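Local coordinates for endoglucanase FnCel5A (Fervidobacterium nodosum, PDB 3NCO), which probably hydrolyses beta-1,4-glucosidic bonds in cellulose, as a glycoside hydrolase family 5 endoglucanase with a TIM-barrel fold, at residues 45-50 with 94-99; 198-203 with 252-257; 241-246 with 284-289. All coordinates share one frame; numbering follows the deposited sequence.

Contact 1 of 3, residues 45-50 with 94-99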
loop_
_atom_site.group_PDB
_atom_site.type_symbol
_atom_site.label_atom_id
_atom_site.label_comp_id
_atom_site.label_asym_id
_atom_site.label_seq_id
_atom_site.Cartn_x
_atom_site.Cartn_y
_atom_site.Cartn_z
ATOM N N GLU A 45 7.386 -8.347 -17.684
ATOM C CA GLU A 45 8.699 -8.831 -17.162
ATOM C C GLU A 45 8.964 -8.324 -15.735
ATOM O O GLU A 45 9.707 -8.927 -14.996
ATOM C CB GLU A 45 9.884 -8.439 -18.063
ATOM C CG GLU A 45 10.138 -6.902 -18.015
ATOM C CD GLU A 45 11.167 -6.364 -19.007
ATOM O OE1 GLU A 45 12.350 -6.120 -18.601
ATOM O OE2 GLU A 45 10.794 -6.176 -20.215
ATOM N N TYR A 46 8.349 -7.203 -15.347
ATOM C CA TYR A 46 8.600 -6.648 -14.015
ATOM C C TYR A 46 8.289 -7.656 -12.920
ATOM O O TYR A 46 8.999 -7.713 -11.895
ATOM C CB TYR A 46 7.743 -5.412 -13.774
ATOM C CG TYR A 46 8.192 -4.149 -14.517
ATOM C CD1 TYR A 46 9.397 -4.113 -15.228
ATOM C CD2 TYR A 46 7.442 -2.990 -14.415
ATOM C CE1 TYR A 46 9.807 -2.927 -15.890
ATOM C CE2 TYR A 46 7.835 -1.813 -15.038
ATOM C CZ TYR A 46 9.025 -1.779 -15.741
ATOM O OH TYR A 46 9.404 -0.599 -16.376
ATOM N N PHE A 47 7.229 -8.429 -13.135
ATOM C CA PHE A 47 6.824 -9.402 -12.062
ATOM C C PHE A 47 7.794 -10.581 -11.924
ATOM O O PHE A 47 8.054 -11.063 -10.787
ATOM C CB PHE A 47 5.374 -9.831 -12.237
ATOM C CG PHE A 47 4.427 -8.691 -12.172
ATOM C CD1 PHE A 47 4.239 -7.998 -10.979
ATOM C CD2 PHE A 47 3.732 -8.285 -13.299
ATOM C CE1 PHE A 47 3.357 -6.885 -10.907
ATOM C CE2 PHE A 47 2.861 -7.182 -13.258
ATOM C CZ PHE A 47 2.660 -6.500 -12.059
ATOM N N LYS A 48 8.354 -11.028 -13.048
ATOM C CA LYS A 48 9.371 -12.065 -13.025
ATOM C C LYS A 48 10.615 -11.516 -12.325
ATOM O O LYS A 48 11.216 -12.198 -11.518
ATOM C CB LYS A 48 9.705 -12.537 -14.464
ATOM C CG LYS A 48 10.868 -13.517 -14.538
ATOM C CD LYS A 48 11.164 -13.882 -15.986
ATOM C CE LYS A 48 12.454 -14.733 -16.053
ATOM N NZ LYS A 48 12.832 -15.219 -17.413
ATOM N N ILE A 49 10.952 -10.259 -12.611
ATOM C CA ILE A 49 12.102 -9.565 -11.968
ATOM C C ILE A 49 11.935 -9.428 -10.458
ATOM O O ILE A 49 12.822 -9.728 -9.662
ATOM C CB ILE A 49 12.301 -8.214 -12.673
ATOM C CG1 ILE A 49 12.839 -8.469 -14.091
ATOM C CG2 ILE A 49 13.234 -7.275 -11.926
ATOM C CD1 ILE A 49 12.688 -7.299 -15.039
ATOM N N ILE A 50 10.770 -8.949 -10.076
ATOM C CA ILE A 50 10.455 -8.835 -8.662
ATOM C C ILE A 50 10.535 -10.173 -7.920
ATOM O O ILE A 50 11.098 -10.272 -6.823
ATOM C CB ILE A 50 9.039 -8.162 -8.500
ATOM C CG1 ILE A 50 9.102 -6.687 -8.983
ATOM C CG2 ILE A 50 8.520 -8.235 -7.011
ATOM C CD1 ILE A 50 7.734 -6.008 -9.080
ATOM N N ASN A 94 3.654 -15.380 -11.664
ATOM C CA ASN A 94 5.026 -15.359 -11.151
ATOM C C ASN A 94 5.041 -15.586 -9.635
ATOM O O ASN A 94 6.024 -15.249 -8.948
ATOM C CB ASN A 94 5.672 -14.005 -11.487
ATOM C CG ASN A 94 6.108 -13.940 -12.914
ATOM O OD1 ASN A 94 7.158 -14.471 -13.276
ATOM N ND2 ASN A 94 5.271 -13.313 -13.758
ATOM N N ASP A 95 3.971 -16.195 -9.126
ATOM C CA ASP A 95 3.931 -16.670 -7.727
ATOM C C ASP A 95 4.140 -15.537 -6.705
ATOM O O ASP A 95 4.761 -15.729 -5.640
ATOM C CB ASP A 95 4.939 -17.787 -7.505
ATOM C CG ASP A 95 4.558 -19.065 -8.235
ATOM O OD1 ASP A 95 3.369 -19.255 -8.570
ATOM O OD2 ASP A 95 5.460 -19.897 -8.459
ATOM N N LEU A 96 3.588 -14.369 -7.010
ATOM C CA LEU A 96 3.560 -13.267 -6.028
ATOM C C LEU A 96 2.190 -13.207 -5.410
ATOM O O LEU A 96 1.207 -13.458 -6.108
ATOM C CB LEU A 96 3.835 -11.936 -6.743
ATOM C CG LEU A 96 5.264 -11.825 -7.298
ATOM C CD1 LEU A 96 5.385 -10.643 -8.325
ATOM C CD2 LEU A 96 6.295 -11.625 -6.183
ATOM N N VAL A 97 2.101 -12.817 -4.107
ATOM C CA VAL A 97 0.825 -12.431 -3.527
ATOM C C VAL A 97 0.573 -11.038 -4.097
ATOM O O VAL A 97 1.544 -10.265 -4.309
ATOM C CB VAL A 97 0.937 -12.434 -1.990
ATOM C CG1 VAL A 97 -0.201 -11.661 -1.331
ATOM C CG2 VAL A 97 0.874 -13.894 -1.524
ATOM N N VAL A 98 -0.700 -10.725 -4.383
ATOM C CA VAL A 98 -0.976 -9.472 -5.074
ATOM C C VAL A 98 -2.025 -8.721 -4.265
ATOM O O VAL A 98 -3.048 -9.338 -3.879
ATOM C CB VAL A 98 -1.513 -9.730 -6.498
ATOM C CG1 VAL A 98 -1.788 -8.404 -7.187
ATOM C CG2 VAL A 98 -0.507 -10.633 -7.271
ATOM N N ILE A 99 -1.765 -7.417 -4.026
ATOM C CA ILE A 99 -2.714 -6.554 -3.317
ATOM C C ILE A 99 -3.161 -5.523 -4.353
ATOM O O ILE A 99 -2.319 -4.835 -4.925
ATOM C CB ILE A 99 -2.034 -5.851 -2.117
ATOM C CG1 ILE A 99 -1.632 -6.814 -0.965
ATOM C CG2 ILE A 99 -2.997 -4.828 -1.499
ATOM C CD1 ILE A 99 -0.545 -6.281 -0.076
#
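Lys48 and Asn94 bring the two backbones closest, their CA atoms 5.8 Å apart, where helix 44-53 passes the turn that ends helix 78-93 and leads into strand 97-101. That turn is a Schellman motif: Asp95 takes positive phi and Leu96 N reaches back to Ala91 O. Asn94 CG stands anti to its own carbonyl carbon (chi1 -78°), and the amide lies against the backbone of helix 44-53, with OD1 3.3 Å from Lys48 CA. The other end of the amide, ND2, is 3.8 Å from Phe47 CB and gives its hydrogen bond to Val90 O, in the last turn of helix 78-93. An alanine here would probably leave Val90 O without this donor and open a gap beside Lys48 CA and CB. Deeper in, Leu96 crosses Phe47 at about a right angle and sets CD1 at the edge of the Phe47 ring, 3.9 Å from ring atom CD1. Its other methyl, CD2, meets Ile50 CG2 at 4.1 Å. Phe47 also packs on Val87, Val90 and Ala91 of helix 78-93 and on Val58 of strand 57-60. Helix 44-53 thus packs on an alpha-to-beta connection in the outer layer of a TIM barrel.

Contact 2 of 3, residues 198-203 with 252-257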
loop_
_atom_site.group_PDB
_atom_site.type_symbol
_atom_site.label_atom_id
_atom_site.label_comp_id
_atom_site.label_asym_id
_atom_site.label_seq_id
_atom_site.Cartn_x
_atom_site.Cartn_y
_atom_site.Cartn_z
ATOM N N ILE A 198 -9.712 -9.464 7.798
ATOM C CA ILE A 198 -9.171 -8.129 7.531
ATOM C C ILE A 198 -7.718 -7.990 8.049
ATOM O O ILE A 198 -7.326 -8.676 8.997
ATOM C CB ILE A 198 -10.064 -6.976 8.063
ATOM C CG1 ILE A 198 -10.311 -7.101 9.569
ATOM C CG2 ILE A 198 -11.396 -6.941 7.277
ATOM C CD1 ILE A 198 -10.839 -5.718 10.211
ATOM N N ILE A 199 -6.983 -7.076 7.419
ATOM C CA ILE A 199 -5.655 -6.685 7.887
ATOM C C ILE A 199 -5.636 -5.170 7.924
ATOM O O ILE A 199 -6.171 -4.524 7.017
ATOM C CB ILE A 199 -4.591 -7.192 6.872
ATOM C CG1 ILE A 199 -4.559 -8.741 6.909
ATOM C CG2 ILE A 199 -3.174 -6.667 7.173
ATOM C CD1 ILE A 199 -3.671 -9.366 5.842
ATOM N N VAL A 200 -4.981 -4.600 8.937
ATOM C CA VAL A 200 -4.955 -3.124 9.005
ATOM C C VAL A 200 -3.607 -2.700 8.458
ATOM O O VAL A 200 -2.589 -3.386 8.672
ATOM C CB VAL A 200 -5.137 -2.664 10.508
ATOM C CG1 VAL A 200 -4.750 -1.215 10.700
ATOM C CG2 VAL A 200 -6.589 -2.929 10.962
ATOM N N SER A 201 -3.590 -1.585 7.727
ATOM C CA SER A 201 -2.320 -1.101 7.180
ATOM C C SER A 201 -2.008 0.352 7.524
ATOM O O SER A 201 -2.886 1.192 7.453
ATOM C CB SER A 201 -2.361 -1.274 5.664
ATOM O OG SER A 201 -1.175 -0.787 5.093
ATOM N N PHE A 202 -0.732 0.629 7.840
ATOM C CA PHE A 202 -0.281 2.046 7.992
ATOM C C PHE A 202 0.894 2.256 7.071
ATOM O O PHE A 202 1.399 1.273 6.527
ATOM C CB PHE A 202 0.076 2.435 9.445
ATOM C CG PHE A 202 1.400 1.862 9.954
ATOM C CD1 PHE A 202 2.476 2.699 10.235
ATOM C CD2 PHE A 202 1.532 0.475 10.207
ATOM C CE1 PHE A 202 3.704 2.150 10.750
ATOM C CE2 PHE A 202 2.735 -0.062 10.690
ATOM C CZ PHE A 202 3.798 0.771 10.955
ATOM N N HIS A 203 1.214 3.509 6.806
ATOM C CA HIS A 203 2.360 3.855 5.994
ATOM C C HIS A 203 3.353 4.608 6.838
ATOM O O HIS A 203 2.954 5.330 7.758
ATOM C CB HIS A 203 1.924 4.743 4.861
ATOM C CG HIS A 203 0.980 4.059 3.929
ATOM N ND1 HIS A 203 0.376 4.712 2.890
ATOM C CD2 HIS A 203 0.564 2.775 3.885
ATOM C CE1 HIS A 203 -0.381 3.852 2.222
ATOM N NE2 HIS A 203 -0.283 2.666 2.813
ATOM N N ASN A 252 -6.507 -5.100 19.549
ATOM C CA ASN A 252 -7.642 -5.185 18.614
ATOM C C ASN A 252 -7.671 -6.469 17.755
ATOM O O ASN A 252 -8.560 -6.678 16.881
ATOM C CB ASN A 252 -7.729 -3.923 17.752
ATOM C CG ASN A 252 -8.147 -2.725 18.597
ATOM O OD1 ASN A 252 -7.304 -1.974 19.086
ATOM N ND2 ASN A 252 -9.423 -2.596 18.821
ATOM N N ASN A 253 -6.744 -7.376 18.117
ATOM C CA ASN A 253 -6.732 -8.730 17.558
ATOM C C ASN A 253 -6.695 -8.701 16.041
ATOM O O ASN A 253 -7.438 -9.434 15.387
ATOM C CB ASN A 253 -7.989 -9.468 18.033
ATOM C CG ASN A 253 -8.110 -9.436 19.549
ATOM O OD1 ASN A 253 -9.155 -9.064 20.119
ATOM N ND2 ASN A 253 -7.024 -9.828 20.206
ATOM N N VAL A 254 -5.828 -7.863 15.486
ATOM C CA VAL A 254 -5.772 -7.711 14.007
ATOM C C VAL A 254 -4.301 -7.673 13.548
ATOM O O VAL A 254 -3.446 -7.138 14.253
ATOM C CB VAL A 254 -6.568 -6.452 13.588
ATOM C CG1 VAL A 254 -5.875 -5.184 14.069
ATOM C CG2 VAL A 254 -6.898 -6.423 12.090
ATOM N N PRO A 255 -3.992 -8.266 12.363
ATOM C CA PRO A 255 -2.604 -8.177 11.889
ATOM C C PRO A 255 -2.340 -6.833 11.222
ATOM O O PRO A 255 -3.283 -6.148 10.834
ATOM C CB PRO A 255 -2.521 -9.249 10.797
ATOM C CG PRO A 255 -3.845 -9.913 10.710
ATOM C CD PRO A 255 -4.846 -9.059 11.458
ATOM N N ILE A 256 -1.048 -6.501 11.074
ATOM C CA ILE A 256 -0.639 -5.214 10.539
ATOM C C ILE A 256 0.286 -5.409 9.322
ATOM O O ILE A 256 1.295 -6.127 9.407
ATOM C CB ILE A 256 0.182 -4.433 11.609
ATOM C CG1 ILE A 256 -0.713 -4.073 12.785
ATOM C CG2 ILE A 256 0.879 -3.209 11.015
ATOM C CD1 ILE A 256 -1.712 -2.916 12.472
ATOM N N PHE A 257 -0.016 -4.664 8.237
ATOM C CA PHE A 257 0.838 -4.556 7.032
ATOM C C PHE A 257 1.343 -3.130 6.937
ATOM O O PHE A 257 0.578 -2.152 6.925
ATOM C CB PHE A 257 -0.073 -4.920 5.840
ATOM C CG PHE A 257 0.439 -4.562 4.489
ATOM C CD1 PHE A 257 1.719 -4.891 4.007
ATOM C CD2 PHE A 257 -0.487 -3.981 3.613
ATOM C CE1 PHE A 257 2.022 -4.612 2.665
ATOM C CE2 PHE A 257 -0.173 -3.675 2.324
ATOM C CZ PHE A 257 1.035 -4.021 1.822
#
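Val200 and Ile256 lie side by side and point the same way, Val200 CG1 3.9 Å from Ile256 CD1. The other methyl of Val200, CG2, turns to Val254, whose side chain crosses it at about a right angle with CG2 3.7 Å away. Phe202 follows on this face. Its CG sits between the backbone N and the carbonyl carbon (chi1 74°), and the ring presents its edge to Ile256, with CE2 3.7 Å from CG2 and the methyl in the ring plane. Trp248, Val245 and Ala249 of helix 232-252 cover this side, and the ring of Phe202 also meets that of Phe242 edge-to-face. Strands 198-204 and 256-261 are neighbours in the closed parallel barrel of eight strands, and helix 232-252 lies on the connection between them, as in the beta-alpha repeat of a TIM barrel. Two straight bonds set the parallel register: Val200 N to Pro255 O, and Phe257 N to Val200 O at 2.9 Å. On the opposite face stand Ile199, Ser201 and Phe257. Ile199 crosses Pro255 at about a right angle and Phe257 obliquely, its CG2 3.8 Å from Phe257 CB. Phe257 O receives two donors: Ser201 OG, 2.9 Å away and 40° out of the carbonyl plane, and Phe202 N. Ser201 OG stands anti to its backbone N (chi1 178°), directed at that oxygen; the hydroxyl thus finds its acceptor in the neighbouring strand, while CD2 of the Phe257 ring lies 3.6 Å from OG.

Contact 3 of 3, residues 241-246 with 284-289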
loop_
_atom_site.group_PDB
_atom_site.type_symbol
_atom_site.label_atom_id
_atom_site.label_comp_id
_atom_site.label_asym_id
_atom_site.label_seq_id
_atom_site.Cartn_x
_atom_site.Cartn_y
_atom_site.Cartn_z
ATOM N N HIS A 241 7.382 4.449 17.649
ATOM C CA HIS A 241 6.232 4.541 16.726
ATOM C C HIS A 241 5.601 3.156 16.441
ATOM O O HIS A 241 4.371 3.000 16.444
ATOM C CB HIS A 241 6.708 5.164 15.427
ATOM C CG HIS A 241 7.114 6.601 15.575
ATOM N ND1 HIS A 241 7.890 7.248 14.640
ATOM C CD2 HIS A 241 6.848 7.512 16.544
ATOM C CE1 HIS A 241 8.046 8.511 15.000
ATOM N NE2 HIS A 241 7.425 8.697 16.154
ATOM N N PHE A 242 6.437 2.189 16.090
ATOM C CA PHE A 242 5.936 0.861 15.671
ATOM C C PHE A 242 5.385 0.091 16.876
ATOM O O PHE A 242 4.374 -0.639 16.740
ATOM C CB PHE A 242 7.047 0.044 15.011
ATOM C CG PHE A 242 7.306 0.408 13.580
ATOM C CD1 PHE A 242 7.393 1.741 13.167
ATOM C CD2 PHE A 242 7.388 -0.587 12.623
ATOM C CE1 PHE A 242 7.602 2.061 11.794
ATOM C CE2 PHE A 242 7.577 -0.280 11.276
ATOM C CZ PHE A 242 7.721 1.037 10.880
ATOM N N LYS A 243 6.011 0.277 18.038
ATOM C CA LYS A 243 5.446 -0.295 19.295
ATOM C C LYS A 243 4.013 0.193 19.576
ATOM O O LYS A 243 3.118 -0.557 20.010
ATOM C CB LYS A 243 6.382 -0.036 20.465
ATOM C CG LYS A 243 5.894 -0.650 21.800
ATOM C CD LYS A 243 6.914 -0.393 22.917
ATOM C CE LYS A 243 6.662 0.966 23.514
ATOM N NZ LYS A 243 6.538 0.867 25.003
ATOM N N TYR A 244 3.779 1.490 19.348
ATOM C CA TYR A 244 2.453 2.015 19.508
ATOM C C TYR A 244 1.470 1.273 18.607
ATOM O O TYR A 244 0.371 0.913 19.050
ATOM C CB TYR A 244 2.477 3.517 19.191
ATOM C CG TYR A 244 1.170 4.238 19.326
ATOM C CD1 TYR A 244 0.662 4.544 20.580
ATOM C CD2 TYR A 244 0.489 4.706 18.194
ATOM C CE1 TYR A 244 -0.516 5.240 20.721
ATOM C CE2 TYR A 244 -0.762 5.413 18.343
ATOM C CZ TYR A 244 -1.211 5.662 19.633
ATOM O OH TYR A 244 -2.378 6.368 19.880
ATOM N N VAL A 245 1.847 1.045 17.337
ATOM C CA VAL A 245 0.922 0.317 16.420
ATOM C C VAL A 245 0.743 -1.144 16.861
ATOM O O VAL A 245 -0.387 -1.668 16.816
ATOM C CB VAL A 245 1.415 0.373 14.979
ATOM C CG1 VAL A 245 0.486 -0.440 13.988
ATOM C CG2 VAL A 245 1.525 1.898 14.520
ATOM N N SER A 246 1.843 -1.771 17.259
ATOM C CA SER A 246 1.806 -3.139 17.705
ATOM C C SER A 246 0.929 -3.303 18.932
ATOM O O SER A 246 0.093 -4.207 18.994
ATOM C CB SER A 246 3.247 -3.604 17.997
ATOM O OG SER A 246 3.216 -4.817 18.712
ATOM N N GLU A 284 9.865 -6.168 11.092
ATOM C CA GLU A 284 9.973 -7.621 11.269
ATOM C C GLU A 284 9.822 -7.963 12.758
ATOM O O GLU A 284 9.131 -8.955 13.113
ATOM C CB GLU A 284 11.328 -8.144 10.745
ATOM C CG GLU A 284 11.387 -8.231 9.236
ATOM C CD GLU A 284 12.846 -8.361 8.739
ATOM O OE1 GLU A 284 13.762 -8.493 9.603
ATOM O OE2 GLU A 284 13.073 -8.320 7.495
ATOM N N GLU A 285 10.444 -7.143 13.618
ATOM C CA GLU A 285 10.465 -7.411 15.050
ATOM C C GLU A 285 9.055 -7.398 15.634
ATOM O O GLU A 285 8.739 -8.185 16.545
ATOM C CB GLU A 285 11.400 -6.422 15.760
ATOM C CG GLU A 285 11.252 -6.313 17.268
ATOM C CD GLU A 285 11.866 -5.004 17.825
ATOM O OE1 GLU A 285 12.654 -4.333 17.072
ATOM O OE2 GLU A 285 11.577 -4.672 19.026
ATOM N N PHE A 286 8.189 -6.526 15.091
ATOM C CA PHE A 286 6.813 -6.500 15.552
ATOM C C PHE A 286 5.862 -7.397 14.771
ATOM O O PHE A 286 4.645 -7.356 15.005
ATOM C CB PHE A 286 6.295 -5.042 15.632
ATOM C CG PHE A 286 6.957 -4.258 16.729
ATOM C CD1 PHE A 286 6.657 -4.540 18.063
ATOM C CD2 PHE A 286 7.953 -3.330 16.467
ATOM C CE1 PHE A 286 7.280 -3.862 19.088
ATOM C CE2 PHE A 286 8.581 -2.640 17.516
ATOM C CZ PHE A 286 8.272 -2.941 18.809
ATOM N N GLY A 287 6.370 -8.212 13.832
ATOM C CA GLY A 287 5.478 -9.141 13.141
ATOM C C GLY A 287 4.613 -8.479 12.077
ATOM O O GLY A 287 3.564 -9.009 11.665
ATOM N N PHE A 288 5.061 -7.313 11.607
ATOM C CA PHE A 288 4.358 -6.614 10.522
ATOM C C PHE A 288 4.852 -7.119 9.165
ATOM O O PHE A 288 6.047 -7.237 8.936
ATOM C CB PHE A 288 4.621 -5.103 10.550
ATOM C CG PHE A 288 4.220 -4.416 11.834
ATOM C CD1 PHE A 288 3.371 -5.020 12.753
ATOM C CD2 PHE A 288 4.678 -3.102 12.096
ATOM C CE1 PHE A 288 3.037 -4.352 13.921
ATOM C CE2 PHE A 288 4.318 -2.392 13.263
ATOM C CZ PHE A 288 3.469 -3.038 14.174
ATOM N N SER A 289 3.934 -7.423 8.263
ATOM C CA SER A 289 4.347 -7.588 6.878
ATOM C C SER A 289 4.660 -6.208 6.308
ATOM O O SER A 289 4.438 -5.204 6.961
ATOM C CB SER A 289 3.278 -8.257 6.093
ATOM O OG SER A 289 2.160 -7.401 6.074
HETATM O O HOH W 1 2.762 -6.918 16.781
#
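Phe286 and Phe288 both have CG anti to the carbonyl carbon (chi1 near -60° in each), and from there their rings reach the side of helix 232-252 at Phe242 and Ser246. The Phe286 ring lies against the helix backbone: Lys243 CA stands over one face, 4.2 Å from the centroid and 25° off the normal, a CH-pi contact. Lys243 CB adds to it near CZ, and Phe242 CB approaches ring atom CD2 at 3.8 Å. The Phe288 ring turns its edge to Ser246 N, while CZ meets Val245 CG1 at 4.0 Å. Its partner ring, Phe242, is inclined at 29° with centroids 5.8 Å apart, slid so far that the two barely overlap; the close touch is Phe242 CD2 to Phe288 CE2, 3.6 Å. Here the turn that follows helix 269-285 packs on helix 232-252, in the outer layer of the TIM barrel, and the chain then runs inward to strand 289-292. A Schellman motif makes that turn, Gly287 with positive phi, its N bonded to Glu284 O and Phe288 N reaching back to Ala283 O. Ser246 OG lies 3.5 Å from Phe286 CD1 and is linked through one water to Phe286 O, the water donating to that carbonyl at 2.6 Å.

How the contacts relate
From the N terminus, contact 1 comes first: it closes the loop from helix 44-53 through strand 57-60 and helix 78-93 to the start of strand 97-101, and is complete before the others open. Contacts 2 and 3 cross, since 241-246 lies between 198-203 and 252-257, and 284-289 follows both. Contact 2 joins two neighbouring barrel strands, and contact 3 joins the helix before the second of them to the turn that ends the helix after it. They touch directly, with Ile256 CB against Phe288 CD1 and a probable hydrogen bond between Ser289 N and Ile256 O. Contact 1, centred about 23 Å from the centre of contact 2, still meets it where Ile99 packs on Phe257.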